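Local atomic coordinates of Uly1 (Catenovulum maritimum, PDB entry 7DRQ), a protein that probably cleaves ulvan, a sulfated polysaccharide of green algae, as a calcium-binding lyase of polysaccharide lyase family 24. Residues Q364-V369 and I374-S379; H360-T365 and T394-A399; A155-V160 and L167-K172; K54-Y59 and K118-H123; H93-F98 and V104-N109. One frame throughout, in Å; residues are numbered along the deposited sequence.

In the fold
Four of the five contacts form two touching pairs on a beta-propeller-like chain. Contacts 1 and 2 share Q364 and T365 on strand 359-369; their centres are about 11 Å apart, and S379 N reaches G363 O at 2.9 Å. Contacts 3 and 4, also about 11 Å apart between centres, are tied by S159 OG and E120 OE1 at 2.7 Å. The pairs lie on opposite sides of the chain's centre, the centres of contacts 1 and 3 being about 47 Å apart. Contact 5 stands alone, nested in the chain between the segments of contact 4. The T365 side chain is about 7 Å from that of calcium-binding F287, and H95 about 10 Å from that of calcium-site K185.

Contact 1: Q364-V369 and I374-S379; sequences QTNEWV and IKKVYS
With CG anti to the backbone N (chi1 -175°) and the rest of its chain extended, Q364 runs alongside Y378, both side chains pointing the same way. Its CD and OE1 each lie 3.5 Å from Y378 CE1, the amide and ring planes being inclined by 41°. The Q364 amide is held from two directions: NE2 donates to a lone pair of N366 OD1 at 2.9 Å, and also to a water that accepts from K376 NZ. N366 OD1 in turn rests 3.4 Å from K376 CG, so the aliphatic part of the lysine lines the Q364-N366 pair.

On the other face, E367 and K375 bring CB to CB at 3.9 Å, and their charges stay beyond salt-bridge range. Near the end of the pair, V369 CG2 packs on I374 CD1 at 3.6 Å. The backbones form an antiparallel beta hairpin: T365 N donates almost straight to V377 O at 2.7 Å and V377 N returns a bond to T365 O, while I374 N reaches E367 O at 2.8 Å. A second water links T365 OG1, V377 O and S379 OG.

The hairpin of strands 359-369 and 372-383 belongs to a larger antiparallel sheet. Strand 343-344 pairs with 359-369, and its V343 touches T365; Q342 just before it bonds E367 OE2. Strand 391-393 pairs with 372-383.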
# COMPACT_ATOMS: atom_id res chain seq x y z
N GLN A 364 -5.12 -15.71 -3.72
CA GLN A 364 -4.83 -16.91 -2.94
C GLN A 364 -6.10 -17.29 -2.20
O GLN A 364 -6.63 -16.50 -1.41
CB GLN A 364 -3.69 -16.70 -1.96
CG GLN A 364 -3.32 -18.01 -1.26
CD GLN A 364 -2.24 -17.85 -0.21
OE1 GLN A 364 -1.49 -16.88 -0.21
NE2 GLN A 364 -2.15 -18.84 0.69
N THR A 365 -6.58 -18.51 -2.44
CA THR A 365 -7.82 -19.00 -1.86
C THR A 365 -7.49 -20.26 -1.07
O THR A 365 -7.08 -21.27 -1.66
CB THR A 365 -8.85 -19.28 -2.95
OG1 THR A 365 -9.09 -18.07 -3.69
CG2 THR A 365 -10.19 -19.79 -2.35
N ASN A 366 -7.68 -20.22 0.24
CA ASN A 366 -7.25 -21.32 1.10
C ASN A 366 -8.45 -22.13 1.59
O ASN A 366 -9.52 -21.57 1.86
CB ASN A 366 -6.48 -20.80 2.31
CG ASN A 366 -5.26 -20.01 1.91
OD1 ASN A 366 -4.53 -20.39 1.00
ND2 ASN A 366 -5.04 -18.88 2.58
N GLU A 367 -8.25 -23.44 1.72
CA GLU A 367 -9.24 -24.29 2.37
C GLU A 367 -8.93 -24.35 3.86
O GLU A 367 -7.79 -24.62 4.26
CB GLU A 367 -9.25 -25.70 1.78
CG GLU A 367 -10.41 -26.54 2.34
CD GLU A 367 -10.61 -27.85 1.61
OE1 GLU A 367 -9.78 -28.17 0.74
OE2 GLU A 367 -11.61 -28.56 1.90
N TRP A 368 -9.95 -24.14 4.69
CA TRP A 368 -9.79 -23.91 6.12
C TRP A 368 -10.63 -24.95 6.86
O TRP A 368 -11.86 -24.85 6.88
CB TRP A 368 -10.21 -22.48 6.46
CG TRP A 368 -10.14 -22.06 7.90
CD1 TRP A 368 -11.18 -22.07 8.80
CD2 TRP A 368 -9.01 -21.52 8.59
NE1 TRP A 368 -10.75 -21.58 10.01
CE2 TRP A 368 -9.43 -21.24 9.91
CE3 TRP A 368 -7.69 -21.26 8.22
CZ2 TRP A 368 -8.56 -20.72 10.87
CZ3 TRP A 368 -6.83 -20.74 9.18
CH2 TRP A 368 -7.27 -20.48 10.48
N VAL A 369 -9.97 -25.95 7.46
CA VAL A 369 -10.63 -27.08 8.11
C VAL A 369 -10.01 -27.30 9.49
O VAL A 369 -8.78 -27.37 9.61
CB VAL A 369 -10.54 -28.37 7.27
CG1 VAL A 369 -11.04 -29.56 8.07
CG2 VAL A 369 -11.33 -28.22 5.98
N ILE A 374 -5.50 -26.12 5.05
CA ILE A 374 -5.10 -27.45 4.59
C ILE A 374 -4.82 -27.48 3.10
O ILE A 374 -4.31 -28.50 2.60
CB ILE A 374 -6.13 -28.53 4.97
CG1 ILE A 374 -7.46 -28.32 4.22
CG2 ILE A 374 -6.34 -28.58 6.48
CD1 ILE A 374 -8.39 -29.50 4.29
N LYS A 375 -5.12 -26.40 2.38
CA LYS A 375 -4.89 -26.35 0.95
C LYS A 375 -4.81 -24.89 0.55
O LYS A 375 -5.60 -24.07 1.02
CB LYS A 375 -6.01 -27.07 0.18
CG LYS A 375 -5.90 -26.96 -1.32
CD LYS A 375 -7.12 -27.59 -1.98
CE LYS A 375 -6.72 -28.70 -2.91
NZ LYS A 375 -7.89 -29.59 -3.19
N LYS A 376 -3.84 -24.56 -0.30
CA LYS A 376 -3.66 -23.20 -0.82
C LYS A 376 -3.83 -23.24 -2.33
O LYS A 376 -3.12 -23.97 -3.03
CB LYS A 376 -2.28 -22.65 -0.46
CG LYS A 376 -1.97 -22.62 1.03
CD LYS A 376 -0.53 -22.16 1.28
CE LYS A 376 -0.22 -22.00 2.75
NZ LYS A 376 1.13 -21.38 2.97
N VAL A 377 -4.77 -22.45 -2.84
CA VAL A 377 -5.03 -22.39 -4.28
C VAL A 377 -4.66 -20.99 -4.76
O VAL A 377 -5.22 -20.00 -4.28
CB VAL A 377 -6.49 -22.71 -4.61
CG1 VAL A 377 -6.70 -22.62 -6.11
CG2 VAL A 377 -6.89 -24.08 -4.05
N TYR A 378 -3.74 -20.91 -5.71
CA TYR A 378 -3.39 -19.63 -6.32
C TYR A 378 -4.07 -19.53 -7.68
O TYR A 378 -4.04 -20.48 -8.46
CB TYR A 378 -1.87 -19.50 -6.45
CG TYR A 378 -1.18 -19.62 -5.11
CD1 TYR A 378 -0.97 -18.51 -4.31
CD2 TYR A 378 -0.75 -20.86 -4.64
CE1 TYR A 378 -0.35 -18.62 -3.08
CE2 TYR A 378 -0.13 -20.98 -3.42
CZ TYR A 378 0.07 -19.86 -2.64
OH TYR A 378 0.68 -19.99 -1.42
N SER A 379 -4.69 -18.38 -7.96
CA SER A 379 -5.41 -18.21 -9.22
C SER A 379 -4.84 -17.04 -10.01
O SER A 379 -4.34 -16.07 -9.45
CB SER A 379 -6.93 -17.99 -9.02
OG SER A 379 -7.19 -16.92 -8.13
O HOH W 1 0.22 -18.78 2.48
O HOH W 2 -7.21 -18.11 -5.62

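Contact 2: H360-T365 and T394-A399; sequences HLIGQT and TDFPPA
The backbones of the strand 360-365 and the irregular segment 394-399 stay well apart, I362 and A399 being nearest with CA atoms 8.2 Å from each other, and side chains bridge the gap. I362 carries the contact. Its CG2 methyl meets the far end of the F396 ring, 3.6 Å from CZ and 3.7 Å from CE2, and the two side chains cross at about a right angle. F396 holds its ring away from its own backbone N (chi1 -172°), which extends the ring toward the strand. The other branch of I362 goes elsewhere: CD1 lies against the carbonyl oxygen of A399, 3.7 Å away, so one isoleucine touches both ends of the turn-rich run from F396 to A399.

P397 and P398 lie within that run. P397 CD lies 3.3 Å above one face of the F396 ring, toward its rim, and P398 is the centre of an inverse gamma turn in which A399 N bonds P397 O at 2.7 Å.

The segment belongs to the connection from strand 391-393 to strand 403-405, which leads from one antiparallel sheet to the next, an arrangement consistent with successive propeller blades. I411 of strand 408-415 packs against F396 and A399, L402 touches I362, and the ring of H380 from strand 372-383 meets that of F396.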
# COMPACT_ATOMS: atom_id res chain seq x y z
N HIS A 360 -5.19 -8.53 -15.77
CA HIS A 360 -4.65 -9.64 -15.00
C HIS A 360 -5.00 -9.45 -13.53
O HIS A 360 -4.80 -8.37 -12.99
CB HIS A 360 -3.12 -9.72 -15.15
CG HIS A 360 -2.68 -10.09 -16.53
ND1 HIS A 360 -2.46 -11.39 -16.91
CD2 HIS A 360 -2.45 -9.32 -17.62
CE1 HIS A 360 -2.12 -11.42 -18.19
NE2 HIS A 360 -2.09 -10.18 -18.64
N LEU A 361 -5.51 -10.51 -12.90
CA LEU A 361 -5.78 -10.53 -11.46
C LEU A 361 -5.34 -11.85 -10.86
O LEU A 361 -5.54 -12.91 -11.46
CB LEU A 361 -7.27 -10.34 -11.14
CG LEU A 361 -7.97 -9.19 -11.88
CD1 LEU A 361 -8.71 -9.70 -13.12
CD2 LEU A 361 -8.93 -8.48 -10.94
N ILE A 362 -4.77 -11.79 -9.65
CA ILE A 362 -4.31 -12.98 -8.96
C ILE A 362 -4.92 -13.01 -7.57
O ILE A 362 -5.31 -11.99 -7.00
CB ILE A 362 -2.77 -13.06 -8.88
CG1 ILE A 362 -2.21 -11.87 -8.10
CG2 ILE A 362 -2.18 -13.12 -10.29
CD1 ILE A 362 -0.73 -12.03 -7.77
N GLY A 363 -5.00 -14.22 -7.01
CA GLY A 363 -5.56 -14.41 -5.69
C GLY A 363 -5.00 -15.66 -5.04
O GLY A 363 -4.47 -16.55 -5.71
N GLN A 364 -5.12 -15.71 -3.72
CA GLN A 364 -4.83 -16.91 -2.94
C GLN A 364 -6.10 -17.29 -2.20
O GLN A 364 -6.63 -16.50 -1.41
CB GLN A 364 -3.69 -16.70 -1.96
CG GLN A 364 -3.32 -18.01 -1.26
CD GLN A 364 -2.24 -17.85 -0.21
OE1 GLN A 364 -1.49 -16.88 -0.21
NE2 GLN A 364 -2.15 -18.84 0.69
N THR A 365 -6.58 -18.51 -2.44
CA THR A 365 -7.82 -19.00 -1.86
C THR A 365 -7.49 -20.26 -1.07
O THR A 365 -7.08 -21.27 -1.66
CB THR A 365 -8.85 -19.28 -2.95
OG1 THR A 365 -9.09 -18.07 -3.69
CG2 THR A 365 -10.19 -19.79 -2.35
N THR A 394 -5.76 -22.11 -12.11
CA THR A 394 -5.03 -22.31 -10.86
C THR A 394 -3.62 -22.81 -11.11
O THR A 394 -2.91 -23.14 -10.16
CB THR A 394 -5.78 -23.28 -9.94
OG1 THR A 394 -5.88 -24.56 -10.56
CG2 THR A 394 -7.18 -22.75 -9.66
N ASP A 395 -3.20 -22.87 -12.37
CA ASP A 395 -1.83 -23.22 -12.73
C ASP A 395 -0.97 -21.95 -12.65
O ASP A 395 -0.54 -21.38 -13.65
CB ASP A 395 -1.79 -23.87 -14.10
CG ASP A 395 -0.41 -24.36 -14.49
OD1 ASP A 395 0.49 -24.37 -13.63
OD2 ASP A 395 -0.23 -24.75 -15.66
N PHE A 396 -0.73 -21.52 -11.41
CA PHE A 396 -0.06 -20.27 -11.10
C PHE A 396 0.77 -20.44 -9.83
O PHE A 396 0.30 -21.08 -8.88
CB PHE A 396 -1.09 -19.14 -10.91
CG PHE A 396 -0.48 -17.78 -10.77
CD1 PHE A 396 0.08 -17.14 -11.87
CD2 PHE A 396 -0.45 -17.14 -9.54
CE1 PHE A 396 0.66 -15.88 -11.75
CE2 PHE A 396 0.13 -15.88 -9.41
CZ PHE A 396 0.69 -15.25 -10.51
N PRO A 397 1.99 -19.89 -9.78
CA PRO A 397 2.87 -20.14 -8.63
C PRO A 397 2.43 -19.35 -7.42
O PRO A 397 1.55 -18.47 -7.51
CB PRO A 397 4.25 -19.69 -9.14
CG PRO A 397 3.93 -18.64 -10.13
CD PRO A 397 2.68 -19.12 -10.83
N PRO A 398 3.03 -19.61 -6.25
CA PRO A 398 2.66 -18.84 -5.05
C PRO A 398 3.17 -17.41 -5.08
O PRO A 398 4.01 -17.04 -4.25
CB PRO A 398 3.32 -19.64 -3.92
CG PRO A 398 3.59 -20.99 -4.49
CD PRO A 398 3.91 -20.74 -5.93
N ALA A 399 2.69 -16.59 -6.00
CA ALA A 399 3.08 -15.19 -6.05
C ALA A 399 1.94 -14.35 -5.49
O ALA A 399 0.77 -14.68 -5.66
CB ALA A 399 3.40 -14.76 -7.48

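Contact 3: A155-V160 and L167-K172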
# COMPACT_ATOMS: atom_id res chain seq x y z
N ALA A 155 6.46 24.06 -2.71
CA ALA A 155 6.68 23.80 -4.12
C ALA A 155 8.17 23.91 -4.43
O ALA A 155 8.87 24.77 -3.89
CB ALA A 155 5.86 24.78 -4.97
N GLY A 156 8.65 23.00 -5.27
CA GLY A 156 10.05 22.95 -5.64
C GLY A 156 10.93 22.16 -4.69
O GLY A 156 12.13 22.03 -4.95
N ALA A 157 10.38 21.62 -3.60
CA ALA A 157 11.23 20.95 -2.61
C ALA A 157 11.85 19.68 -3.17
O ALA A 157 12.95 19.30 -2.74
CB ALA A 157 10.44 20.61 -1.35
N ALA A 158 11.17 19.01 -4.10
CA ALA A 158 11.66 17.70 -4.56
C ALA A 158 13.05 17.80 -5.17
O ALA A 158 13.81 16.82 -5.14
CB ALA A 158 10.71 17.10 -5.59
N SER A 159 13.40 18.95 -5.74
CA SER A 159 14.64 19.06 -6.51
C SER A 159 15.64 20.04 -5.91
O SER A 159 16.59 20.43 -6.60
CB SER A 159 14.32 19.46 -7.96
OG SER A 159 13.87 20.81 -8.03
N VAL A 160 15.48 20.44 -4.64
CA VAL A 160 16.53 21.27 -4.04
C VAL A 160 17.81 20.44 -3.93
O VAL A 160 17.79 19.21 -4.01
CB VAL A 160 16.12 21.84 -2.67
CG1 VAL A 160 14.88 22.72 -2.81
CG2 VAL A 160 15.89 20.72 -1.65
N LEU A 167 14.20 19.80 6.87
CA LEU A 167 12.88 20.14 7.40
C LEU A 167 12.44 21.55 7.04
O LEU A 167 11.24 21.84 7.07
CB LEU A 167 12.90 19.98 8.92
CG LEU A 167 11.77 19.30 9.68
CD1 LEU A 167 11.26 18.08 8.94
CD2 LEU A 167 12.29 18.92 11.06
N THR A 168 13.38 22.45 6.69
CA THR A 168 13.03 23.78 6.23
C THR A 168 12.09 23.74 5.03
O THR A 168 11.29 24.66 4.82
CB THR A 168 14.30 24.57 5.88
OG1 THR A 168 15.12 24.69 7.04
CG2 THR A 168 13.96 25.96 5.39
N GLN A 169 12.15 22.66 4.24
CA GLN A 169 11.31 22.50 3.07
C GLN A 169 9.87 22.12 3.40
O GLN A 169 9.01 22.15 2.51
CB GLN A 169 11.90 21.44 2.13
CG GLN A 169 13.18 21.90 1.46
CD GLN A 169 12.99 23.23 0.77
OE1 GLN A 169 12.32 23.32 -0.25
NE2 GLN A 169 13.56 24.29 1.35
N PHE A 170 9.58 21.76 4.64
CA PHE A 170 8.26 21.25 4.98
C PHE A 170 7.47 22.28 5.77
O PHE A 170 8.04 23.16 6.42
CB PHE A 170 8.37 19.92 5.74
CG PHE A 170 8.63 18.77 4.82
CD1 PHE A 170 9.91 18.55 4.31
CD2 PHE A 170 7.59 17.97 4.37
CE1 PHE A 170 10.16 17.52 3.43
CE2 PHE A 170 7.81 16.94 3.48
CZ PHE A 170 9.12 16.70 3.00
N VAL A 171 6.16 22.18 5.65
CA VAL A 171 5.24 23.23 6.10
C VAL A 171 4.69 22.85 7.46
O VAL A 171 4.11 21.78 7.64
CB VAL A 171 4.10 23.45 5.09
CG1 VAL A 171 3.17 24.55 5.60
CG2 VAL A 171 4.66 23.78 3.72
N LYS A 172 4.88 23.75 8.43
CA LYS A 172 4.40 23.49 9.78
C LYS A 172 2.88 23.64 9.87
O LYS A 172 2.25 24.40 9.12
CB LYS A 172 5.09 24.44 10.77
CG LYS A 172 6.61 24.30 10.82
CD LYS A 172 7.21 25.07 11.99
CE LYS A 172 8.72 25.15 11.88
NZ LYS A 172 9.34 25.77 13.09
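Van der Waals contacts join A157 and V160 to Q169, whose side chain carries the whole of the other half of this contact. Q169 OE1 lies 3.5 Å from A157 CB and 3.7 Å from V160 CG1, touching both groups. Its stem is involved as well, with Q169 CB 3.9 Å from A157 CB. The V160 and Q169 side chains run alongside one another, pointing opposite ways, CG1 of the valine coming 4.1 Å from Q169 CD. A bend at chi2 (-53°) turns the glutamine back, bringing OE1 as well as the CB and CG methylenes against A157.

Both segments belong to the long connection between strand 150-152 and helix 195-198 in the beta-propeller family region; Q169 stands at the end of a short 3-10 turn, 167-169, closed by F170 N bonding L167 O at 2.9 Å.

Polar links hold the two backbones from outside. R78 reaches the carbonyl oxygens of A158 and V160 through NH1 and NH2, while the backbone of A158 bonds that of E120; on the other segment Q169 and V171 form backbone bonds with L154 and Y152.

Apolar neighbours lie behind the pair: A157 touches I122 of strand 122-126, and the F170 ring meets that of F91 edge-to-face.

Contact 4: K54-Y59 and K118-H123; sequences KVYKNY and KDETIH
Y56 and E120 join the type II' turn at Y56-Y59, which links strands 53-56 and 59-65 of one antiparallel sheet, to the turn before strand 122-126 of another, consistent with the blades of a beta-propeller. The tight part is a single bond: Y56 OH donates to E120 OE2 at 2.6 Å, using the anti lone pair of the carboxylate. The oxygen comes to the ring edge, near its plane, and also lies 3.3 Å from Y56 CE2, while the carboxylate stands almost perpendicular to the ring (88°). Behind it E120 CG is only 3.1 Å from Y56 OH. With E120 OE1 bonded to S159, both carboxylate oxygens are gripped and the group is fixed in rotation. A phenylalanine at Y56 would probably leave E120 OE2 without this donor and the carboxylate held by OE1 alone.

The outer side is looser. Exposed K57 lays CG over the centre of one face of the Y56 ring, 3.7 Å above it, yet its CD comes no nearer than 4.4 Å to E120 OE2, and its NZ forms no salt bridge there.

Away from that side, the chain next to E120 is firmly set by an Asx turn: D119 OD1 takes bonds from T121 N at 3.1 Å and T121 OG1 at 2.6 Å, both from the same face of its carboxylate.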
# COMPACT_ATOMS: atom_id res chain seq x y z
N LYS A 54 9.16 6.09 -4.19
CA LYS A 54 8.73 6.72 -5.43
C LYS A 54 9.96 7.22 -6.18
O LYS A 54 11.00 7.51 -5.57
CB LYS A 54 7.78 7.90 -5.20
CG LYS A 54 6.43 7.53 -4.61
CD LYS A 54 5.66 6.64 -5.58
CE LYS A 54 4.58 5.87 -4.83
NZ LYS A 54 3.60 6.83 -4.17
N VAL A 55 9.83 7.32 -7.50
CA VAL A 55 10.87 7.86 -8.35
C VAL A 55 10.31 9.06 -9.11
O VAL A 55 9.24 8.96 -9.72
CB VAL A 55 11.43 6.80 -9.32
CG1 VAL A 55 12.58 7.39 -10.14
CG2 VAL A 55 11.93 5.61 -8.54
N TYR A 56 11.03 10.18 -9.05
CA TYR A 56 10.66 11.40 -9.75
C TYR A 56 11.93 11.96 -10.39
O TYR A 56 12.87 12.32 -9.68
CB TYR A 56 10.05 12.44 -8.80
CG TYR A 56 9.97 13.81 -9.43
CD1 TYR A 56 9.05 14.08 -10.44
CD2 TYR A 56 10.82 14.84 -9.04
CE1 TYR A 56 8.98 15.33 -11.04
CE2 TYR A 56 10.75 16.09 -9.62
CZ TYR A 56 9.83 16.32 -10.62
OH TYR A 56 9.77 17.56 -11.21
N LYS A 57 11.95 12.02 -11.72
CA LYS A 57 13.15 12.40 -12.46
C LYS A 57 14.33 11.57 -11.97
O LYS A 57 14.29 10.33 -12.02
CB LYS A 57 13.41 13.90 -12.33
CG LYS A 57 12.30 14.76 -12.93
CD LYS A 57 12.65 16.24 -12.94
CE LYS A 57 11.73 17.02 -13.86
NZ LYS A 57 11.47 16.28 -15.13
N ASN A 58 15.38 12.23 -11.47
CA ASN A 58 16.58 11.54 -11.01
C ASN A 58 16.62 11.31 -9.50
O ASN A 58 17.70 11.12 -8.94
CB ASN A 58 17.83 12.31 -11.46
CG ASN A 58 17.82 13.76 -11.01
OD1 ASN A 58 17.07 14.57 -11.54
ND2 ASN A 58 18.65 14.08 -10.02
N TYR A 59 15.47 11.26 -8.85
CA TYR A 59 15.43 11.14 -7.40
C TYR A 59 14.60 9.93 -7.00
O TYR A 59 13.50 9.74 -7.52
CB TYR A 59 14.85 12.40 -6.76
CG TYR A 59 15.57 13.67 -7.13
CD1 TYR A 59 16.78 14.00 -6.54
CD2 TYR A 59 15.02 14.55 -8.06
CE1 TYR A 59 17.44 15.19 -6.87
CE2 TYR A 59 15.66 15.73 -8.40
CZ TYR A 59 16.87 16.04 -7.81
OH TYR A 59 17.49 17.22 -8.16
N LYS A 118 3.89 18.26 -10.97
CA LYS A 118 3.55 19.60 -11.42
C LYS A 118 4.32 20.66 -10.64
O LYS A 118 5.10 21.42 -11.23
CB LYS A 118 2.04 19.82 -11.31
CG LYS A 118 1.28 19.06 -12.40
CD LYS A 118 -0.22 19.04 -12.13
CE LYS A 118 -0.98 18.62 -13.36
NZ LYS A 118 -0.08 18.46 -14.53
N ASP A 119 4.16 20.72 -9.32
CA ASP A 119 4.82 21.77 -8.54
C ASP A 119 5.94 21.24 -7.65
O ASP A 119 6.46 21.99 -6.82
CB ASP A 119 3.79 22.55 -7.70
CG ASP A 119 3.10 21.70 -6.64
OD1 ASP A 119 3.44 20.50 -6.48
OD2 ASP A 119 2.21 22.24 -5.96
N GLU A 120 6.31 19.97 -7.80
CA GLU A 120 7.43 19.36 -7.06
C GLU A 120 7.24 19.42 -5.54
O GLU A 120 8.21 19.38 -4.78
CB GLU A 120 8.77 20.00 -7.46
CG GLU A 120 9.21 19.58 -8.86
CD GLU A 120 10.65 19.95 -9.17
OE1 GLU A 120 11.21 20.84 -8.49
OE2 GLU A 120 11.22 19.35 -10.11
N THR A 121 5.99 19.49 -5.08
CA THR A 121 5.74 19.31 -3.66
C THR A 121 5.91 17.85 -3.27
O THR A 121 5.71 16.94 -4.08
CB THR A 121 4.33 19.76 -3.28
OG1 THR A 121 3.40 19.17 -4.19
CG2 THR A 121 4.20 21.30 -3.31
N ILE A 122 6.30 17.64 -2.02
CA ILE A 122 6.45 16.31 -1.44
C ILE A 122 5.31 16.10 -0.46
O ILE A 122 4.99 17.00 0.33
CB ILE A 122 7.80 16.17 -0.71
CG1 ILE A 122 8.95 16.57 -1.64
CG2 ILE A 122 7.96 14.75 -0.12
CD1 ILE A 122 10.26 16.82 -0.91
N HIS A 123 4.71 14.92 -0.49
CA HIS A 123 3.58 14.60 0.38
C HIS A 123 3.86 13.33 1.16
O HIS A 123 4.32 12.34 0.58
CB HIS A 123 2.31 14.47 -0.45
CG HIS A 123 2.06 15.67 -1.30
ND1 HIS A 123 1.30 16.73 -0.86
CD2 HIS A 123 2.56 16.03 -2.51
CE1 HIS A 123 1.30 17.68 -1.78
NE2 HIS A 123 2.05 17.27 -2.80

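Contact 5: H93-F98 and V104-N109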
# COMPACT_ATOMS: atom_id res chain seq x y z
N HIS A 93 7.80 13.32 14.36
CA HIS A 93 6.84 12.29 14.76
C HIS A 93 7.52 10.94 14.96
O HIS A 93 8.38 10.54 14.17
CB HIS A 93 5.76 12.13 13.71
CG HIS A 93 4.68 11.17 14.13
ND1 HIS A 93 3.73 11.50 15.07
CD2 HIS A 93 4.42 9.90 13.75
CE1 HIS A 93 2.91 10.48 15.24
NE2 HIS A 93 3.31 9.49 14.46
N GLN A 94 7.07 10.20 15.97
CA GLN A 94 7.56 8.86 16.26
C GLN A 94 6.40 7.88 16.16
O GLN A 94 5.28 8.21 16.56
CB GLN A 94 8.20 8.76 17.65
CG GLN A 94 9.40 9.68 17.86
CD GLN A 94 9.66 9.94 19.33
OE1 GLN A 94 8.99 10.77 19.95
NE2 GLN A 94 10.62 9.22 19.89
N HIS A 95 6.67 6.69 15.63
CA HIS A 95 5.65 5.64 15.52
C HIS A 95 4.91 5.48 16.84
O HIS A 95 5.53 5.27 17.89
CB HIS A 95 6.34 4.33 15.12
CG HIS A 95 5.41 3.16 14.97
ND1 HIS A 95 4.23 3.23 14.25
CD2 HIS A 95 5.50 1.89 15.43
CE1 HIS A 95 3.63 2.05 14.28
NE2 HIS A 95 4.38 1.22 14.99
N THR A 96 3.58 5.59 16.80
CA THR A 96 2.78 5.50 18.02
C THR A 96 2.28 4.08 18.28
O THR A 96 1.54 3.87 19.25
CB THR A 96 1.61 6.50 17.98
OG1 THR A 96 0.79 6.26 16.82
CG2 THR A 96 2.14 7.92 17.94
N GLY A 97 2.67 3.11 17.46
CA GLY A 97 2.40 1.72 17.77
C GLY A 97 0.93 1.37 17.63
O GLY A 97 0.19 1.95 16.82
N PHE A 98 0.50 0.42 18.46
CA PHE A 98 -0.89 -0.01 18.44
C PHE A 98 -1.72 0.94 19.30
O PHE A 98 -1.61 0.91 20.54
CB PHE A 98 -1.04 -1.44 18.93
CG PHE A 98 -2.43 -1.98 18.76
CD1 PHE A 98 -2.82 -2.57 17.56
CD2 PHE A 98 -3.37 -1.88 19.78
CE1 PHE A 98 -4.11 -3.06 17.38
CE2 PHE A 98 -4.67 -2.36 19.61
CZ PHE A 98 -5.04 -2.94 18.41
N VAL A 104 4.28 -1.55 21.02
CA VAL A 104 3.72 -2.63 20.20
C VAL A 104 3.71 -2.15 18.76
O VAL A 104 2.91 -1.28 18.39
CB VAL A 104 2.31 -3.04 20.66
CG1 VAL A 104 1.81 -4.16 19.76
CG2 VAL A 104 2.33 -3.48 22.11
N GLY A 105 4.55 -2.76 17.93
CA GLY A 105 4.69 -2.32 16.55
C GLY A 105 3.45 -2.62 15.73
O GLY A 105 2.79 -3.65 15.89
N GLU A 106 3.13 -1.71 14.81
CA GLU A 106 1.85 -1.73 14.12
C GLU A 106 2.11 -1.52 12.62
O GLU A 106 2.27 -0.39 12.16
CB GLU A 106 0.94 -0.66 14.74
CG GLU A 106 -0.26 -0.15 13.98
CD GLU A 106 -1.28 -1.21 13.59
OE1 GLU A 106 -0.94 -2.04 12.74
OE2 GLU A 106 -2.44 -1.16 14.07
N THR A 107 2.17 -2.62 11.85
CA THR A 107 2.58 -2.52 10.45
C THR A 107 1.49 -1.96 9.54
O THR A 107 1.76 -1.75 8.35
CB THR A 107 3.06 -3.87 9.91
OG1 THR A 107 2.13 -4.91 10.24
CG2 THR A 107 4.46 -4.22 10.47
N HIS A 108 0.27 -1.70 10.03
CA HIS A 108 -0.65 -0.91 9.23
C HIS A 108 -0.12 0.50 9.01
O HIS A 108 -0.44 1.14 8.01
CB HIS A 108 -2.03 -0.79 9.89
CG HIS A 108 -2.80 -2.08 9.92
ND1 HIS A 108 -2.65 -3.00 10.93
CD2 HIS A 108 -3.74 -2.57 9.08
CE1 HIS A 108 -3.46 -4.03 10.70
NE2 HIS A 108 -4.13 -3.79 9.59
N ASN A 109 0.66 0.99 9.97
CA ASN A 109 0.92 2.42 10.12
C ASN A 109 2.12 2.87 9.31
O ASN A 109 3.05 3.48 9.83
CB ASN A 109 1.11 2.74 11.60
CG ASN A 109 -0.18 2.66 12.38
OD1 ASN A 109 -1.10 1.94 12.00
ND2 ASN A 109 -0.24 3.38 13.50
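H95 and E106 meet through a hydrogen bond in which E106 N donates to H95 NE2 at 3.2 Å, the amide nitrogen lying in the plane of the imidazole. H95 ND1 is engaged by D127 OD1, so both ring nitrogens have partners, and G97 N sits 3.4 Å above one ring face. N109 brings CB to the ring edge, 3.7 Å from H95 CE1, while its ND2 bonds D127 and Y131.

The second link is weak: F98 N to V104 O at 3.0 Å, bent to 122°. V104 O also lies 3.1 Å from G97 CA, a close approach made at a glycine with positive phi.

Both segments lie in the beta-propeller family region, 93-98 starting on strand 93-94; 104-105 runs parallel to strand 39-40. E106 opens a type I turn to N109, closed by N109 N and E106 O. Its chain, bent at chi2 (58°), folds back so that OE1 receives two donors, H108 ND1 at 2.7 Å and H108 N at 3.0 Å, both from the same face of the carboxylate. OE2 takes H129 ND1. Cutting E106 back to an alanine is likely to leave H108 and H129 without their shared acceptor group and the H108 ring freer to turn. Nearer the backbone, E106 CB touches G97 O at 3.4 Å.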